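Local coordinates for protein carbon monoxide dehydrogenase (Thermococcus sp. AM4, PDB 6T7J) that catalyses, in its nickel-loaded form, the oxidation of carbon monoxide to carbon dioxide and probably passes the electrons to ferredoxin through iron-sulfur clusters, at residues C58-C63 with T204-D209; I84-L89 with Q586-I591; A97-D102 with S557-S562; C198-R203 with I220-A225. All coordinates share one frame; numbering follows the deposited sequence.

Contact 1: C58-C63 with T204-D209. With SF4 (iron/sulfur cluster), chain D.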
loop_
_atom_site.group_PDB
_atom_site.type_symbol
_atom_site.label_atom_id
_atom_site.label_comp_id
_atom_site.label_asym_id
_atom_site.label_seq_id
_atom_site.Cartn_x
_atom_site.Cartn_y
_atom_site.Cartn_z
ATOM N N CYS A 58 13.588 0.242 1.642
ATOM C CA CYS A 58 14.159 0.326 2.955
ATOM C C CYS A 58 15.238 1.371 2.990
ATOM O O CYS A 58 15.647 1.851 1.976
ATOM C CB CYS A 58 14.630 -1.031 3.454
ATOM S SG CYS A 58 16.275 -1.547 3.043
ATOM N N ALA A 59 15.673 1.734 4.180
ATOM C CA ALA A 59 16.686 2.747 4.350
ATOM C C ALA A 59 18.089 2.327 3.993
ATOM O O ALA A 59 18.967 3.139 4.014
ATOM C CB ALA A 59 16.629 3.337 5.731
ATOM N N MET A 60 18.318 1.055 3.738
ATOM C CA MET A 60 19.620 0.647 3.233
ATOM C C MET A 60 19.792 0.963 1.755
ATOM O O MET A 60 20.912 0.874 1.242
ATOM C CB MET A 60 19.830 -0.847 3.467
ATOM C CG MET A 60 19.520 -1.310 4.877
ATOM S SD MET A 60 20.185 -2.951 5.206
ATOM C CE MET A 60 19.173 -3.964 4.129
ATOM N N GLY A 61 18.711 1.312 1.064
ATOM C CA GLY A 61 18.780 1.739 -0.310
ATOM C C GLY A 61 19.012 3.233 -0.418
ATOM O O GLY A 61 19.420 3.886 0.548
ATOM N N PRO A 62 18.744 3.815 -1.600
ATOM C CA PRO A 62 18.203 3.161 -2.799
ATOM C C PRO A 62 19.202 2.202 -3.439
ATOM O O PRO A 62 20.406 2.438 -3.366
ATOM C CB PRO A 62 17.902 4.336 -3.743
ATOM C CG PRO A 62 18.025 5.580 -2.905
ATOM C CD PRO A 62 18.993 5.248 -1.827
ATOM N N CYS A 63 18.711 1.122 -4.037
ATOM C CA CYS A 63 19.567 0.144 -4.690
ATOM C C CYS A 63 19.203 0.033 -6.162
ATOM O O CYS A 63 18.021 -0.035 -6.520
ATOM C CB CYS A 63 19.452 -1.244 -4.045
ATOM S SG CYS A 63 20.303 -1.536 -2.490
ATOM N N THR A 204 5.846 -6.821 -0.229
ATOM C CA THR A 204 6.921 -6.022 -0.800
ATOM C C THR A 204 7.828 -5.402 0.254
ATOM O O THR A 204 8.899 -4.891 -0.099
ATOM C CB THR A 204 6.339 -4.918 -1.681
ATOM O OG1 THR A 204 5.557 -4.030 -0.871
ATOM C CG2 THR A 204 5.459 -5.519 -2.764
ATOM N N HIS A 205 7.423 -5.418 1.524
ATOM C CA HIS A 205 8.293 -4.979 2.606
ATOM C C HIS A 205 9.605 -5.753 2.562
ATOM O O HIS A 205 9.657 -6.897 2.096
ATOM C CB HIS A 205 7.588 -5.185 3.949
ATOM C CG HIS A 205 8.290 -4.564 5.115
ATOM N ND1 HIS A 205 9.405 -5.125 5.699
ATOM C CD2 HIS A 205 8.016 -3.444 5.826
ATOM C CE1 HIS A 205 9.797 -4.369 6.708
ATOM N NE2 HIS A 205 8.970 -3.343 6.808
ATOM N N ILE A 206 10.684 -5.113 3.025
ATOM C CA ILE A 206 11.992 -5.749 2.942
ATOM C C ILE A 206 11.972 -7.064 3.707
ATOM O O ILE A 206 11.458 -7.149 4.830
ATOM C CB ILE A 206 13.100 -4.820 3.463
ATOM C CG1 ILE A 206 14.428 -5.576 3.440
ATOM C CG2 ILE A 206 12.793 -4.326 4.876
ATOM C CD1 ILE A 206 15.635 -4.717 3.540
ATOM N N GLY A 207 12.498 -8.111 3.078
ATOM C CA GLY A 207 12.634 -9.391 3.742
ATOM C C GLY A 207 11.350 -10.163 3.949
ATOM O O GLY A 207 11.251 -10.931 4.910
ATOM N N VAL A 208 10.359 -9.992 3.075
ATOM C CA VAL A 208 9.147 -10.795 3.186
ATOM C C VAL A 208 9.047 -11.729 1.982
ATOM O O VAL A 208 9.566 -12.851 2.023
ATOM C CB VAL A 208 7.900 -9.909 3.355
ATOM C CG1 VAL A 208 6.741 -10.733 3.882
ATOM C CG2 VAL A 208 8.198 -8.778 4.325
ATOM N N ASP A 209 8.403 -11.295 0.899
ATOM C CA ASP A 209 8.232 -12.139 -0.286
ATOM C C ASP A 209 9.230 -11.716 -1.359
ATOM O O ASP A 209 9.123 -10.621 -1.923
ATOM C CB ASP A 209 6.800 -12.075 -0.815
ATOM C CG ASP A 209 6.476 -13.222 -1.773
ATOM O OD1 ASP A 209 7.415 -13.920 -2.222
ATOM O OD2 ASP A 209 5.279 -13.428 -2.078
HETATM FE FE1 SF4 D . 16.677 -4.586 -0.479
HETATM FE FE2 SF4 D . 15.234 -2.690 -1.816
HETATM FE FE3 SF4 D . 17.960 -2.273 -1.388
HETATM FE FE4 SF4 D . 16.051 -2.271 0.615
HETATM S S1 SF4 D . 16.254 -0.755 -1.107
HETATM S S2 SF4 D . 18.151 -3.259 0.674
HETATM S S3 SF4 D . 14.548 -3.887 0.027
HETATM S S4 SF4 D . 16.990 -3.919 -2.663
#
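The meeting of Cys58 and Met60 with Ile206 is a buried apolar contact at an iron-sulfur cluster, made between the loop joining strands 54-55 and 63-64 and the loop between helices 193-203 and 212-242. No hydrogen bond links the two loops; one methyl group does most of the bridging. Ile206 holds CG1 anti to its backbone N (chi1 176°) and continues extended, which carries CD1 to within 3.3 Å of Cys58 SG, a tight approach, while Met60 CE comes to 3.7 Å from Ile206 CD1. The Met60 chain, bent at its last torsion, crosses the isoleucine at about a right angle. The cubane is the third party. Cys58 SG binds iron FE4 at 2.5 Å, and Met60 CE and Ile206 CD1 lie against inorganic sulfurs S2 and S3. The cysteine-rich loop lines the [4Fe-4S] pocket of this CO dehydrogenase: its type I turn from Cys58 to Gly61, closed by Gly61 N to Cys58 O, runs along one side of the cubane, and Gly61 CA passes 3.6 Å from S1. With an alanine at Ile206, CB would stay beside S3, but losing CG1 and CD1 would probably thin the cluster's aliphatic cover and rob Cys58 SG and Met60 CE of their common neighbour. Within the second loop His205 ND1 donates to Ile206 O at 3.0 Å, and His205 NE2 makes a weak hydrogen bond to Lys559 N of the second subunit.

Contact 2: I84-L89 with Q586-I591. With SF4 (iron/sulfur cluster), chain D.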
loop_
_atom_site.group_PDB
_atom_site.type_symbol
_atom_site.label_atom_id
_atom_site.label_comp_id
_atom_site.label_asym_id
_atom_site.label_seq_id
_atom_site.Cartn_x
_atom_site.Cartn_y
_atom_site.Cartn_z
ATOM N N ILE A 84 12.926 -7.257 -7.278
ATOM C CA ILE A 84 12.670 -5.823 -7.192
ATOM C C ILE A 84 11.608 -5.402 -8.202
ATOM O O ILE A 84 10.685 -4.641 -7.875
ATOM C CB ILE A 84 13.986 -5.047 -7.378
ATOM C CG1 ILE A 84 14.904 -5.282 -6.173
ATOM C CG2 ILE A 84 13.717 -3.564 -7.578
ATOM C CD1 ILE A 84 16.360 -4.984 -6.436
ATOM N N VAL A 85 11.710 -5.901 -9.437
ATOM C CA VAL A 85 10.715 -5.573 -10.457
ATOM C C VAL A 85 9.335 -6.068 -10.033
ATOM O O VAL A 85 8.339 -5.333 -10.116
ATOM C CB VAL A 85 11.130 -6.160 -11.818
ATOM C CG1 VAL A 85 9.962 -6.126 -12.788
ATOM C CG2 VAL A 85 12.322 -5.406 -12.380
ATOM N N ALA A 86 9.257 -7.322 -9.567
ATOM C CA ALA A 86 7.968 -7.880 -9.170
ATOM C C ALA A 86 7.363 -7.108 -8.005
ATOM O O ALA A 86 6.156 -6.847 -7.989
ATOM C CB ALA A 86 8.124 -9.360 -8.819
ATOM N N ARG A 87 8.189 -6.712 -7.030
ATOM C CA ARG A 87 7.679 -5.974 -5.878
ATOM C C ARG A 87 7.157 -4.600 -6.282
ATOM O O ARG A 87 6.084 -4.177 -5.826
ATOM C CB ARG A 87 8.770 -5.835 -4.814
ATOM C CG ARG A 87 9.074 -7.117 -4.051
ATOM C CD ARG A 87 9.891 -6.845 -2.795
ATOM N NE ARG A 87 11.168 -6.192 -3.082
ATOM C CZ ARG A 87 12.180 -6.123 -2.221
ATOM N NH1 ARG A 87 12.066 -6.668 -1.018
ATOM N NH2 ARG A 87 13.306 -5.508 -2.559
ATOM N N ASN A 88 7.905 -3.881 -7.124
ATOM C CA ASN A 88 7.447 -2.564 -7.557
ATOM C C ASN A 88 6.138 -2.668 -8.334
ATOM O O ASN A 88 5.211 -1.866 -8.129
ATOM C CB ASN A 88 8.536 -1.882 -8.388
ATOM C CG ASN A 88 9.811 -1.631 -7.594
ATOM O OD1 ASN A 88 9.795 -1.587 -6.364
ATOM N ND2 ASN A 88 10.923 -1.463 -8.299
ATOM N N LEU A 89 6.027 -3.670 -9.213
ATOM C CA LEU A 89 4.770 -3.869 -9.931
ATOM C C LEU A 89 3.635 -4.226 -8.973
ATOM O O LEU A 89 2.489 -3.791 -9.160
ATOM C CB LEU A 89 4.935 -4.954 -10.996
ATOM C CG LEU A 89 3.875 -4.930 -12.097
ATOM C CD1 LEU A 89 4.157 -3.804 -13.085
ATOM C CD2 LEU A 89 3.799 -6.270 -12.810
ATOM N N GLN A 586 14.196 -10.508 -17.039
ATOM C CA GLN A 586 13.703 -11.440 -18.046
ATOM C C GLN A 586 12.648 -12.373 -17.462
ATOM O O GLN A 586 11.654 -12.692 -18.126
ATOM C CB GLN A 586 14.863 -12.243 -18.633
ATOM C CG GLN A 586 15.480 -11.635 -19.884
ATOM C CD GLN A 586 16.100 -12.680 -20.794
ATOM O OE1 GLN A 586 17.244 -12.542 -21.229
ATOM N NE2 GLN A 586 15.344 -13.733 -21.087
ATOM N N LYS A 587 12.850 -12.813 -16.217
ATOM C CA LYS A 587 11.919 -13.747 -15.592
ATOM C C LYS A 587 10.536 -13.123 -15.433
ATOM O O LYS A 587 9.523 -13.735 -15.789
ATOM C CB LYS A 587 12.468 -14.203 -14.238
ATOM C CG LYS A 587 11.681 -15.332 -13.587
ATOM C CD LYS A 587 12.589 -16.239 -12.767
ATOM C CE LYS A 587 11.831 -17.440 -12.215
ATOM N NZ LYS A 587 11.286 -18.320 -13.291
ATOM N N VAL A 588 10.477 -11.898 -14.909
ATOM C CA VAL A 588 9.191 -11.239 -14.713
ATOM C C VAL A 588 8.532 -10.936 -16.054
ATOM O O VAL A 588 7.313 -11.082 -16.209
ATOM C CB VAL A 588 9.367 -9.968 -13.862
ATOM C CG1 VAL A 588 8.081 -9.152 -13.836
ATOM C CG2 VAL A 588 9.791 -10.338 -12.450
ATOM N N ALA A 589 9.325 -10.514 -17.042
ATOM C CA ALA A 589 8.770 -10.237 -18.362
ATOM C C ALA A 589 8.132 -11.481 -18.963
ATOM O O ALA A 589 7.028 -11.414 -19.520
ATOM C CB ALA A 589 9.854 -9.692 -19.290
ATOM N N LYS A 590 8.799 -12.631 -18.856
ATOM C CA LYS A 590 8.206 -13.826 -19.438
ATOM C C LYS A 590 7.034 -14.341 -18.607
ATOM O O LYS A 590 6.086 -14.895 -19.171
ATOM C CB LYS A 590 9.257 -14.915 -19.633
ATOM C CG LYS A 590 8.718 -16.149 -20.348
ATOM C CD LYS A 590 9.227 -17.417 -19.698
ATOM C CE LYS A 590 9.234 -17.280 -18.189
ATOM N NZ LYS A 590 9.564 -18.575 -17.524
ATOM N N ILE A 591 7.052 -14.158 -17.283
ATOM C CA ILE A 591 5.853 -14.474 -16.505
ATOM C C ILE A 591 4.676 -13.651 -17.011
ATOM O O ILE A 591 3.580 -14.174 -17.247
ATOM C CB ILE A 591 6.082 -14.239 -15.002
ATOM C CG1 ILE A 591 7.150 -15.176 -14.447
ATOM C CG2 ILE A 591 4.778 -14.452 -14.239
ATOM C CD1 ILE A 591 7.554 -14.842 -13.022
HETATM FE FE1 SF4 D . 16.677 -4.586 -0.479
HETATM FE FE2 SF4 D . 15.234 -2.690 -1.816
HETATM FE FE3 SF4 D . 17.960 -2.273 -1.388
HETATM FE FE4 SF4 D . 16.051 -2.271 0.615
HETATM S S1 SF4 D . 16.254 -0.755 -1.107
HETATM S S2 SF4 D . 18.151 -3.259 0.674
HETATM S S3 SF4 D . 14.548 -3.887 0.027
HETATM S S4 SF4 D . 16.990 -3.919 -2.663
#
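No ring or other flat group is sandwiched where Val85 and Ala86 meet Val588; the planar group that matters here, the guanidinium of Arg87, belongs to the cluster side of helix 81-115 and meets the [4Fe-4S] cubane obliquely, presenting neither face nor edge squarely. Arg87 NH2 leads, 3.3 Å from sulfur S3, with Arg87 NH1 farther from that sulfur at 3.9 Å. A bend at chi3 (-59°) turns the end of the arginine toward the cluster, where its positive charge would tend to favour the more negative, reduced state. Ile84, one turn earlier, adds its CD1 methyl at 4.0 Å from sulfur S4.

Another face of the helix is purely aliphatic. Val588 faces it with both branches, and they part between two consecutive residues: Val588 CG1 touches Val85 CG1 at 3.7 Å, whereas Val588 CG2 lies 4.1 Å from Ala86 CB. Both valines hold CG1 anti to the backbone N (chi1 166° for Val85, 171° for Val588), so that these methyls project toward each other, and the two side chains cross obliquely. No hydrogen bond crosses between the segments; the contact is made by methyl groups. Ala86 is small enough for the helices to approach to 6.6 Å between Ala86 CA and Val588 CA. Leu215 of helix 212-242 touches both Ala86 and Arg87, making this a three-helix junction. Such a helix, apolar toward its neighbour 586-595 and with Ile84 and Arg87, from its first turns, directed to the cluster, forms one wall of the [4Fe-4S] pocket.

Contact 3: A97-D102 with S557-S562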
loop_
_atom_site.group_PDB
_atom_site.type_symbol
_atom_site.label_atom_id
_atom_site.label_comp_id
_atom_site.label_asym_id
_atom_site.label_seq_id
_atom_site.Cartn_x
_atom_site.Cartn_y
_atom_site.Cartn_z
ATOM N N ALA A 97 -5.720 -0.810 -7.148
ATOM C CA ALA A 97 -6.819 -1.453 -6.439
ATOM C C ALA A 97 -7.311 -0.585 -5.291
ATOM O O ALA A 97 -8.517 -0.504 -5.043
ATOM C CB ALA A 97 -6.380 -2.825 -5.929
ATOM N N ALA A 98 -6.392 0.093 -4.594
ATOM C CA ALA A 98 -6.778 0.945 -3.474
ATOM C C ALA A 98 -7.584 2.153 -3.937
ATOM O O ALA A 98 -8.562 2.538 -3.286
ATOM C CB ALA A 98 -5.533 1.398 -2.712
ATOM N N ALA A 99 -7.177 2.777 -5.043
ATOM C CA ALA A 99 -7.944 3.899 -5.573
ATOM C C ALA A 99 -9.366 3.470 -5.918
ATOM O O ALA A 99 -10.347 4.112 -5.506
ATOM C CB ALA A 99 -7.239 4.482 -6.797
ATOM N N HIS A 100 -9.496 2.368 -6.667
ATOM C CA HIS A 100 -10.833 1.902 -7.028
ATOM C C HIS A 100 -11.635 1.492 -5.798
ATOM O O HIS A 100 -12.854 1.705 -5.747
ATOM C CB HIS A 100 -10.737 0.750 -8.026
ATOM C CG HIS A 100 -10.377 1.188 -9.412
ATOM N ND1 HIS A 100 -9.649 0.401 -10.279
ATOM C CD2 HIS A 100 -10.638 2.338 -10.079
ATOM C CE1 HIS A 100 -9.480 1.045 -11.419
ATOM N NE2 HIS A 100 -10.071 2.222 -11.325
ATOM N N SER A 101 -10.964 0.947 -4.782
ATOM C CA SER A 101 -11.659 0.503 -3.582
ATOM C C SER A 101 -12.165 1.678 -2.758
ATOM O O SER A 101 -13.262 1.615 -2.201
ATOM C CB SER A 101 -10.738 -0.370 -2.740
ATOM O OG SER A 101 -11.195 -0.391 -1.401
ATOM N N ASP A 102 -11.379 2.752 -2.655
ATOM C CA ASP A 102 -11.845 3.928 -1.924
ATOM C C ASP A 102 -12.996 4.607 -2.659
ATOM O O ASP A 102 -13.946 5.096 -2.028
ATOM C CB ASP A 102 -10.689 4.902 -1.705
ATOM C CG ASP A 102 -10.231 4.949 -0.254
ATOM O OD1 ASP A 102 -10.720 4.131 0.554
ATOM O OD2 ASP A 102 -9.385 5.806 0.078
ATOM N N SER A 557 -1.535 5.272 -15.204
ATOM C CA SER A 557 -1.860 5.206 -13.788
ATOM C C SER A 557 -1.673 3.796 -13.235
ATOM O O SER A 557 -1.675 2.804 -13.966
ATOM C CB SER A 557 -3.299 5.666 -13.548
ATOM O OG SER A 557 -4.221 4.649 -13.903
ATOM N N GLU A 558 -1.512 3.722 -11.911
ATOM C CA GLU A 558 -1.486 2.427 -11.239
ATOM C C GLU A 558 -2.848 1.744 -11.309
ATOM O O GLU A 558 -2.929 0.505 -11.310
ATOM C CB GLU A 558 -1.029 2.607 -9.789
ATOM C CG GLU A 558 0.421 3.069 -9.653
ATOM C CD GLU A 558 0.726 3.700 -8.301
ATOM O OE1 GLU A 558 1.721 3.294 -7.663
ATOM O OE2 GLU A 558 -0.024 4.603 -7.874
ATOM N N LYS A 559 -3.924 2.535 -11.378
ATOM C CA LYS A 559 -5.245 1.978 -11.647
ATOM C C LYS A 559 -5.256 1.201 -12.957
ATOM O O LYS A 559 -5.867 0.131 -13.046
ATOM C CB LYS A 559 -6.288 3.093 -11.680
ATOM C CG LYS A 559 -6.916 3.405 -10.337
ATOM C CD LYS A 559 -7.865 4.587 -10.445
ATOM C CE LYS A 559 -7.129 5.842 -10.873
ATOM N NZ LYS A 559 -8.061 6.928 -11.276
ATOM N N ALA A 560 -4.584 1.729 -13.986
ATOM C CA ALA A 560 -4.508 1.020 -15.259
ATOM C C ALA A 560 -3.761 -0.297 -15.110
ATOM O O ALA A 560 -4.102 -1.290 -15.763
ATOM C CB ALA A 560 -3.837 1.899 -16.314
ATOM N N VAL A 561 -2.740 -0.330 -14.250
ATOM C CA VAL A 561 -2.017 -1.575 -14.011
ATOM C C VAL A 561 -2.934 -2.601 -13.360
ATOM O O VAL A 561 -2.962 -3.773 -13.759
ATOM C CB VAL A 561 -0.762 -1.317 -13.160
ATOM C CG1 VAL A 561 -0.001 -2.617 -12.937
ATOM C CG2 VAL A 561 0.124 -0.278 -13.827
ATOM N N SER A 562 -3.706 -2.177 -12.355
ATOM C CA SER A 562 -4.657 -3.095 -11.732
ATOM C C SER A 562 -5.693 -3.587 -12.738
ATOM O O SER A 562 -6.046 -4.774 -12.750
ATOM C CB SER A 562 -5.347 -2.421 -10.546
ATOM O OG SER A 562 -6.297 -3.293 -9.960
#
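His100 and Lys559 make the tight half of this contact, the lysine's methylenes lying over one face of the imidazole. Lys559 CG stands 3.7 Å from the ring centroid and 19° off the ring normal, a CH-pi contact, while Lys559 CD drifts toward the rim and reaches His100 NE2 at 3.4 Å. Ala99 CB closes on the same chain from another direction, 3.7 Å from Lys559 CD. The lysine bends at chi3 (-62°), and its amino group continues to Gln342, with which it is hydrogen-bonded, near the broken Fe4S4 cluster that Lys559 helps to line.

The looser half lies where Ala97 meets Ser562. Here Ser562 CB is 3.8 Å from Ala97 N and Ser562 OG is 4.1 Å from Ala97 CB, with no bond between them. Looseness does not mean solvent, since all five touching residues are buried. Segments 97-102 and 558-562, of helices 81-115 and 558-569, cross almost perpendicularly, with axes 8.8 Å apart and a crossing angle of -94°. Helix 558-569 is the crossover of a beta-alpha-beta unit, joining the neighbouring parallel strands 548-552 and 574-576, and it starts at the cluster. Ser557 is its N-cap, with OG accepting from Ala560 N at 2.9 Å.

Asp226 of helix 212-242 ties the two halves together: its OD2 is hydrogen-bonded to both His100 ND1 and Ser562 OG. Replacing His100 by an alanine would probably leave the Lys559 methylenes without the ring they rest on, freer to shift, and take from Asp226 OD2 its hydrogen bond with the ring. From the second subunit, His202 packs on Ala99 and Arg91 forms a salt bridge with Glu558.

Contact 4: C198-R203 with I220-A225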
loop_
_atom_site.group_PDB
_atom_site.type_symbol
_atom_site.label_atom_id
_atom_site.label_comp_id
_atom_site.label_asym_id
_atom_site.label_seq_id
_atom_site.Cartn_x
_atom_site.Cartn_y
_atom_site.Cartn_z
ATOM N N CYS A 198 -3.352 -4.463 1.668
ATOM C CA CYS A 198 -2.417 -4.447 2.786
ATOM C C CYS A 198 -1.427 -5.604 2.697
ATOM O O CYS A 198 -0.253 -5.453 3.055
ATOM C CB CYS A 198 -3.195 -4.477 4.101
ATOM S SG CYS A 198 -2.264 -4.999 5.543
ATOM N N GLU A 199 -1.872 -6.762 2.196
ATOM C CA GLU A 199 -0.958 -7.888 2.041
ATOM C C GLU A 199 0.062 -7.627 0.946
ATOM O O GLU A 199 1.201 -8.093 1.049
ATOM C CB GLU A 199 -1.719 -9.182 1.745
ATOM C CG GLU A 199 -0.792 -10.363 1.433
ATOM C CD GLU A 199 -1.472 -11.714 1.539
ATOM O OE1 GLU A 199 -0.881 -12.710 1.070
ATOM O OE2 GLU A 199 -2.588 -11.782 2.093
ATOM N N CYS A 200 -0.308 -6.903 -0.111
ATOM C CA CYS A 200 0.719 -6.515 -1.075
ATOM C C CYS A 200 1.738 -5.590 -0.415
ATOM O O CYS A 200 2.950 -5.774 -0.566
ATOM C CB CYS A 200 0.105 -5.846 -2.309
ATOM S SG CYS A 200 -0.954 -6.860 -3.358
ATOM N N MET A 201 1.256 -4.605 0.350
ATOM C CA MET A 201 2.192 -3.712 1.037
ATOM C C MET A 201 3.086 -4.470 2.017
ATOM O O MET A 201 4.220 -4.050 2.277
ATOM C CB MET A 201 1.436 -2.593 1.754
ATOM C CG MET A 201 0.776 -1.599 0.808
ATOM S SD MET A 201 1.830 -1.167 -0.594
ATOM C CE MET A 201 3.130 -0.242 0.229
ATOM N N HIS A 202 2.598 -5.587 2.563
ATOM C CA HIS A 202 3.415 -6.404 3.459
ATOM C C HIS A 202 4.410 -7.271 2.689
ATOM O O HIS A 202 5.570 -7.392 3.095
ATOM C CB HIS A 202 2.516 -7.276 4.341
ATOM C CG HIS A 202 3.265 -8.248 5.203
ATOM N ND1 HIS A 202 2.755 -9.481 5.548
ATOM C CD2 HIS A 202 4.482 -8.166 5.792
ATOM C CE1 HIS A 202 3.626 -10.119 6.310
ATOM N NE2 HIS A 202 4.684 -9.344 6.472
ATOM N N ARG A 203 3.978 -7.875 1.578
ATOM C CA ARG A 203 4.844 -8.779 0.825
ATOM C C ARG A 203 6.049 -8.047 0.251
ATOM O O ARG A 203 7.164 -8.586 0.233
ATOM C CB ARG A 203 4.052 -9.450 -0.299
ATOM C CG ARG A 203 3.173 -10.605 0.140
ATOM C CD ARG A 203 2.472 -11.239 -1.055
ATOM N NE ARG A 203 1.568 -12.314 -0.652
ATOM C CZ ARG A 203 1.859 -13.608 -0.732
ATOM N NH1 ARG A 203 0.973 -14.511 -0.337
ATOM N NH2 ARG A 203 3.034 -13.999 -1.204
ATOM N N ILE A 220 -2.262 -10.825 -8.852
ATOM C CA ILE A 220 -3.450 -11.297 -9.559
ATOM C C ILE A 220 -4.648 -11.327 -8.615
ATOM O O ILE A 220 -5.748 -10.876 -8.962
ATOM C CB ILE A 220 -3.182 -12.680 -10.183
ATOM C CG1 ILE A 220 -2.426 -12.526 -11.507
ATOM C CG2 ILE A 220 -4.484 -13.444 -10.389
ATOM C CD1 ILE A 220 -1.671 -13.762 -11.928
ATOM N N ARG A 221 -4.446 -11.856 -7.404
ATOM C CA ARG A 221 -5.528 -11.907 -6.421
ATOM C C ARG A 221 -6.044 -10.510 -6.081
ATOM O O ARG A 221 -7.259 -10.290 -5.983
ATOM C CB ARG A 221 -5.052 -12.625 -5.156
ATOM C CG ARG A 221 -6.043 -12.579 -3.997
ATOM C CD ARG A 221 -5.837 -13.740 -3.030
ATOM N NE ARG A 221 -4.516 -13.719 -2.407
ATOM C CZ ARG A 221 -4.049 -14.673 -1.607
ATOM N NH1 ARG A 221 -4.797 -15.734 -1.328
ATOM N NH2 ARG A 221 -2.833 -14.568 -1.085
ATOM N N THR A 222 -5.134 -9.550 -5.912
ATOM C CA THR A 222 -5.535 -8.185 -5.574
ATOM C C THR A 222 -6.265 -7.517 -6.735
ATOM O O THR A 222 -7.273 -6.823 -6.533
ATOM C CB THR A 222 -4.305 -7.370 -5.171
ATOM O OG1 THR A 222 -3.627 -8.026 -4.090
ATOM C CG2 THR A 222 -4.706 -5.968 -4.736
ATOM N N SER A 223 -5.771 -7.714 -7.959
ATOM C CA SER A 223 -6.466 -7.190 -9.128
ATOM C C SER A 223 -7.866 -7.776 -9.238
ATOM O O SER A 223 -8.808 -7.082 -9.635
ATOM C CB SER A 223 -5.660 -7.486 -10.389
ATOM O OG SER A 223 -5.837 -8.835 -10.788
ATOM N N LEU A 224 -8.023 -9.055 -8.890
ATOM C CA LEU A 224 -9.352 -9.659 -8.913
ATOM C C LEU A 224 -10.248 -9.051 -7.841
ATOM O O LEU A 224 -11.442 -8.828 -8.077
ATOM C CB LEU A 224 -9.246 -11.172 -8.739
ATOM C CG LEU A 224 -8.683 -11.927 -9.944
ATOM C CD1 LEU A 224 -8.625 -13.426 -9.670
ATOM C CD2 LEU A 224 -9.502 -11.630 -11.190
ATOM N N ALA A 225 -9.690 -8.781 -6.656
ATOM C CA ALA A 225 -10.443 -8.048 -5.640
ATOM C C ALA A 225 -10.901 -6.691 -6.160
ATOM O O ALA A 225 -11.976 -6.210 -5.785
ATOM C CB ALA A 225 -9.604 -7.874 -4.374
#
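Helices 198-203 and 220-225 run nearly antiparallel, at 158°, with their short axes 10.7 Å apart and Cys200 facing Thr222 at the closest pair of CA atoms. Long charged side chains bridge that spacing. At the centre is Glu199 OE1, on a chain extended beyond CG with CG anti to the backbone N. Arg203, one turn later, grips this single oxygen side-on with two nitrogens: Arg203 NE lies 3.0 Å from Glu199 OE1, at the anti lone pair of that oxygen, and Arg203 NH1 lies 2.9 Å from Glu199 OE1, nearly in line with the C-O bond. Both bonds lie near the guanidinium plane, which restrains the rotation of the group.

From across the gap, Arg221 bends at chi3 and brings NH2 to 3.5 Å from Glu199 OE1, a longer salt bridge. The two planes are 63° apart, and OE1 meets the Arg221 guanidinium obliquely. Arg221 NH2 also comes to 3.9 Å from Arg203 NH1, two like charges gathered on one acceptor, whose negative charge probably makes their closeness tolerable. The other ends are occupied too, Glu199 OE2 by Arg191 and Arg203 NH2 by Asp209.

Beside this network, Cys200 SG is modelled 3.0 Å from Thr222 OG1, too short for an ordinary contact and so doubtful; Leu90 and Ala94 of helix 81-115 also pack on the cysteine. The threonine hydroxyl is hydrogen-bonded to His218 O within its own helix. The whole is a helical hairpin, two antiparallel helices joined by a short loop and braced by a Glu-Arg-Arg salt-bridge network.

Overall arrangement
Segments of contacts 1 and 2 border the same [4Fe-4S] cubane, Ile206 and Arg87 both reaching S3; the contact centres are about 16 Å apart, with Arg87 also packing on Thr204 and His205. Contact 4 follows directly: Asp209, in the loop of contact 1, forms a salt bridge with Arg203. Contact 3 lies about 11 Å from contact 4, centre to centre, and joins it where Ala97 CB meets Thr222 CG2 at 3.8 Å. Helix 81-115 runs through contacts 2 and 3, leading from the cubane to the broken Fe4S4 cluster, about 4 Å from the Lys559 side chain. Within one chain, contacts 1 and 3 stay about 11 Å apart at nearest atoms, yet the subunit interface brings contact 1 of one chain beside contact 3 of the other.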